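Local coordinates for protein InvG (Salmonella enterica subsp. enterica serovar Typhimurium, PDB 4G08), which forms the outer-membrane secretin ring of the SPI-1 type III secretion system, through which bacterial effector proteins are delivered into host cells, at residues A[70-75]-A[115-120]. Sequence-based numbering, arbitrary orientation.
Sequences GLIWYF and KNYPLR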
loop_
_atom_site.group_PDB
_atom_site.type_symbol
_atom_site.label_atom_id
_atom_site.label_comp_id
_atom_site.label_asym_id
_atom_site.label_seq_id
_atom_site.Cartn_x
_atom_site.Cartn_y
_atom_site.Cartn_z
ATOM N N GLY A 70 13.067 4.115 -2.668
ATOM C CA GLY A 70 12.270 3.444 -3.692
ATOM C C GLY A 70 11.504 2.266 -3.123
ATOM O O GLY A 70 11.696 1.123 -3.540
ATOM N N LEU A 71 10.599 2.575 -2.200
ATOM C CA LEU A 71 9.723 1.595 -1.571
ATOM C C LEU A 71 8.259 1.973 -1.776
ATOM O O LEU A 71 7.919 3.150 -1.941
ATOM C CB LEU A 71 10.002 1.522 -0.067
ATOM C CG LEU A 71 11.441 1.314 0.390
ATOM C CD1 LEU A 71 11.516 1.259 1.906
ATOM C CD2 LEU A 71 11.992 0.042 -0.216
ATOM N N ILE A 72 7.387 1.001 -1.556
ATOM C CA ILE A 72 5.974 1.272 -1.398
ATOM C C ILE A 72 5.451 0.458 -0.222
ATOM O O ILE A 72 5.993 -0.599 0.093
ATOM C CB ILE A 72 5.206 0.896 -2.678
ATOM C CG1 ILE A 72 5.457 -0.571 -3.030
ATOM C CG2 ILE A 72 5.678 1.755 -3.837
ATOM C CD1 ILE A 72 4.846 -1.019 -4.343
ATOM N N TRP A 73 4.500 1.021 0.507
ATOM C CA TRP A 73 4.022 0.386 1.726
ATOM C C TRP A 73 2.529 0.549 1.918
ATOM O O TRP A 73 1.896 1.408 1.309
ATOM C CB TRP A 73 4.763 0.926 2.940
ATOM C CG TRP A 73 4.461 2.327 3.228
ATOM C CD1 TRP A 73 4.901 3.411 2.542
ATOM C CD2 TRP A 73 3.669 2.821 4.305
ATOM N NE1 TRP A 73 4.407 4.556 3.105
ATOM C CE2 TRP A 73 3.673 4.223 4.211
ATOM C CE3 TRP A 73 2.980 2.214 5.357
ATOM C CZ2 TRP A 73 3.029 5.032 5.139
ATOM C CZ3 TRP A 73 2.308 3.017 6.256
ATOM C CH2 TRP A 73 2.347 4.411 6.148
ATOM N N TYR A 74 1.971 -0.351 2.719
ATOM C CA TYR A 74 0.551 -0.370 3.003
ATOM C C TYR A 74 0.344 -0.839 4.437
ATOM O O TYR A 74 1.001 -1.770 4.890
ATOM C CB TYR A 74 -0.148 -1.323 2.034
ATOM C CG TYR A 74 -1.644 -1.338 2.163
ATOM C CD1 TYR A 74 -2.381 -0.175 2.018
ATOM C CD2 TYR A 74 -2.313 -2.497 2.509
ATOM C CE1 TYR A 74 -3.752 -0.186 2.132
ATOM C CE2 TYR A 74 -3.683 -2.514 2.651
ATOM C CZ TYR A 74 -4.391 -1.348 2.503
ATOM O OH TYR A 74 -5.747 -1.342 2.737
ATOM N N PHE A 75 -0.516 -0.144 5.168
ATOM C CA PHE A 75 -0.982 -0.612 6.469
ATOM C C PHE A 75 -2.424 -1.055 6.312
ATOM O O PHE A 75 -3.259 -0.270 5.864
ATOM C CB PHE A 75 -0.910 0.530 7.482
ATOM C CG PHE A 75 -1.552 0.216 8.800
ATOM C CD1 PHE A 75 -1.083 -0.817 9.584
ATOM C CD2 PHE A 75 -2.542 1.037 9.303
ATOM C CE1 PHE A 75 -1.655 -1.082 10.810
ATOM C CE2 PHE A 75 -3.119 0.778 10.525
ATOM C CZ PHE A 75 -2.676 -0.284 11.280
ATOM N N LYS A 115 -4.367 6.979 0.176
ATOM C CA LYS A 115 -4.291 8.131 -0.699
ATOM C C LYS A 115 -3.079 8.153 -1.637
ATOM O O LYS A 115 -3.080 8.821 -2.630
ATOM C CB LYS A 115 -4.340 9.430 0.088
ATOM C CG LYS A 115 -3.183 9.645 0.970
ATOM C CD LYS A 115 -3.034 11.092 1.320
ATOM C CE LYS A 115 -2.331 11.252 2.637
ATOM N NZ LYS A 115 -0.939 11.677 2.525
ATOM N N ASN A 116 -2.061 7.402 -1.267
ATOM C CA ASN A 116 -0.841 7.349 -2.060
ATOM C C ASN A 116 -1.029 6.534 -3.334
ATOM O O ASN A 116 -0.257 6.669 -4.284
ATOM C CB ASN A 116 0.293 6.765 -1.225
ATOM C CG ASN A 116 0.617 7.620 -0.016
ATOM O OD1 ASN A 116 0.948 8.797 -0.147
ATOM N ND2 ASN A 116 0.387 7.072 1.170
ATOM N N TYR A 117 -2.080 5.724 -3.361
ATOM C CA TYR A 117 -2.336 4.836 -4.493
ATOM C C TYR A 117 -3.774 4.965 -4.973
ATOM O O TYR A 117 -4.585 4.059 -4.791
ATOM C CB TYR A 117 -2.027 3.388 -4.124
ATOM C CG TYR A 117 -0.717 3.224 -3.395
ATOM C CD1 TYR A 117 0.492 3.480 -4.024
ATOM C CD2 TYR A 117 -0.693 2.855 -2.066
ATOM C CE1 TYR A 117 1.686 3.391 -3.333
ATOM C CE2 TYR A 117 0.488 2.783 -1.365
ATOM C CZ TYR A 117 1.670 3.081 -1.992
ATOM O OH TYR A 117 2.837 3.006 -1.264
ATOM N N PRO A 118 -4.102 6.122 -5.559
ATOM C CA PRO A 118 -5.474 6.475 -5.862
ATOM C C PRO A 118 -6.010 5.730 -7.071
ATOM O O PRO A 118 -5.241 5.220 -7.886
ATOM C CB PRO A 118 -5.386 7.972 -6.160
ATOM C CG PRO A 118 -4.022 8.151 -6.709
ATOM C CD PRO A 118 -3.167 7.203 -5.920
ATOM N N LEU A 119 -7.328 5.617 -7.140
ATOM C CA LEU A 119 -7.997 5.061 -8.302
ATOM C C LEU A 119 -8.023 6.112 -9.394
ATOM O O LEU A 119 -8.309 7.277 -9.128
ATOM C CB LEU A 119 -9.432 4.693 -7.939
ATOM C CG LEU A 119 -9.629 3.310 -7.337
ATOM C CD1 LEU A 119 -8.571 2.995 -6.300
ATOM C CD2 LEU A 119 -11.015 3.191 -6.736
ATOM N N ARG A 120 -7.658 5.717 -10.605
ATOM C CA ARG A 120 -7.571 6.661 -11.709
ATOM C C ARG A 120 -8.529 6.243 -12.801
ATOM O O ARG A 120 -8.314 5.239 -13.478
ATOM C CB ARG A 120 -6.149 6.703 -12.262
ATOM C CG ARG A 120 -5.161 7.367 -11.322
ATOM C CD ARG A 120 -3.926 6.516 -11.131
ATOM N NE ARG A 120 -3.359 6.109 -12.406
ATOM C CZ ARG A 120 -2.699 4.977 -12.588
ATOM N NH1 ARG A 120 -2.532 4.147 -11.570
ATOM N NH2 ARG A 120 -2.175 4.696 -13.771
HETATM O O HOH W 1 1.153 4.194 2.106
#
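Strand 71-75, an outermost strand of its mixed sheet, is met without any backbone pairing by segment 115-120, which lies in the loop leading up to strand 120-121, Ile72 and Asn116 coming nearest with their CA atoms 9.2 Å apart. Tyr117 bridges the gap between the segments and brings its phenol end-on to the strand. With CG anti to its carbonyl carbon (chi1 -46°), the ring is directed so that OH comes up against Ile72 CB, 3.5 Å away, and the amide of Trp73. Trp73 N donates a hydrogen bond to Tyr117 OH at 3.1 Å, bent to 148° at the hydrogen. Trp73 O lies at the ring edge, near its plane, 3.3 Å from Tyr117 CE2, while CB of Asn116 sits over the centre of one ring face of its neighbour Tyr117. A water donates to Trp73 O at 3.0 Å and weakly accepts from Asn116 ND2; the same water lies above the rim of the Trp73 indole. Asn116 ND2 also makes a hydrogen bond to Glu63 OE1 of helix 58-69. The contact thus joins two of the periplasmic domains, N0 and the short domain that follows it. Its chemistry is that of a polar tip within a buried interface: one tyrosine hydroxyl satisfies an edge-strand amide, and a water links the carbonyl of the same residue to the loop.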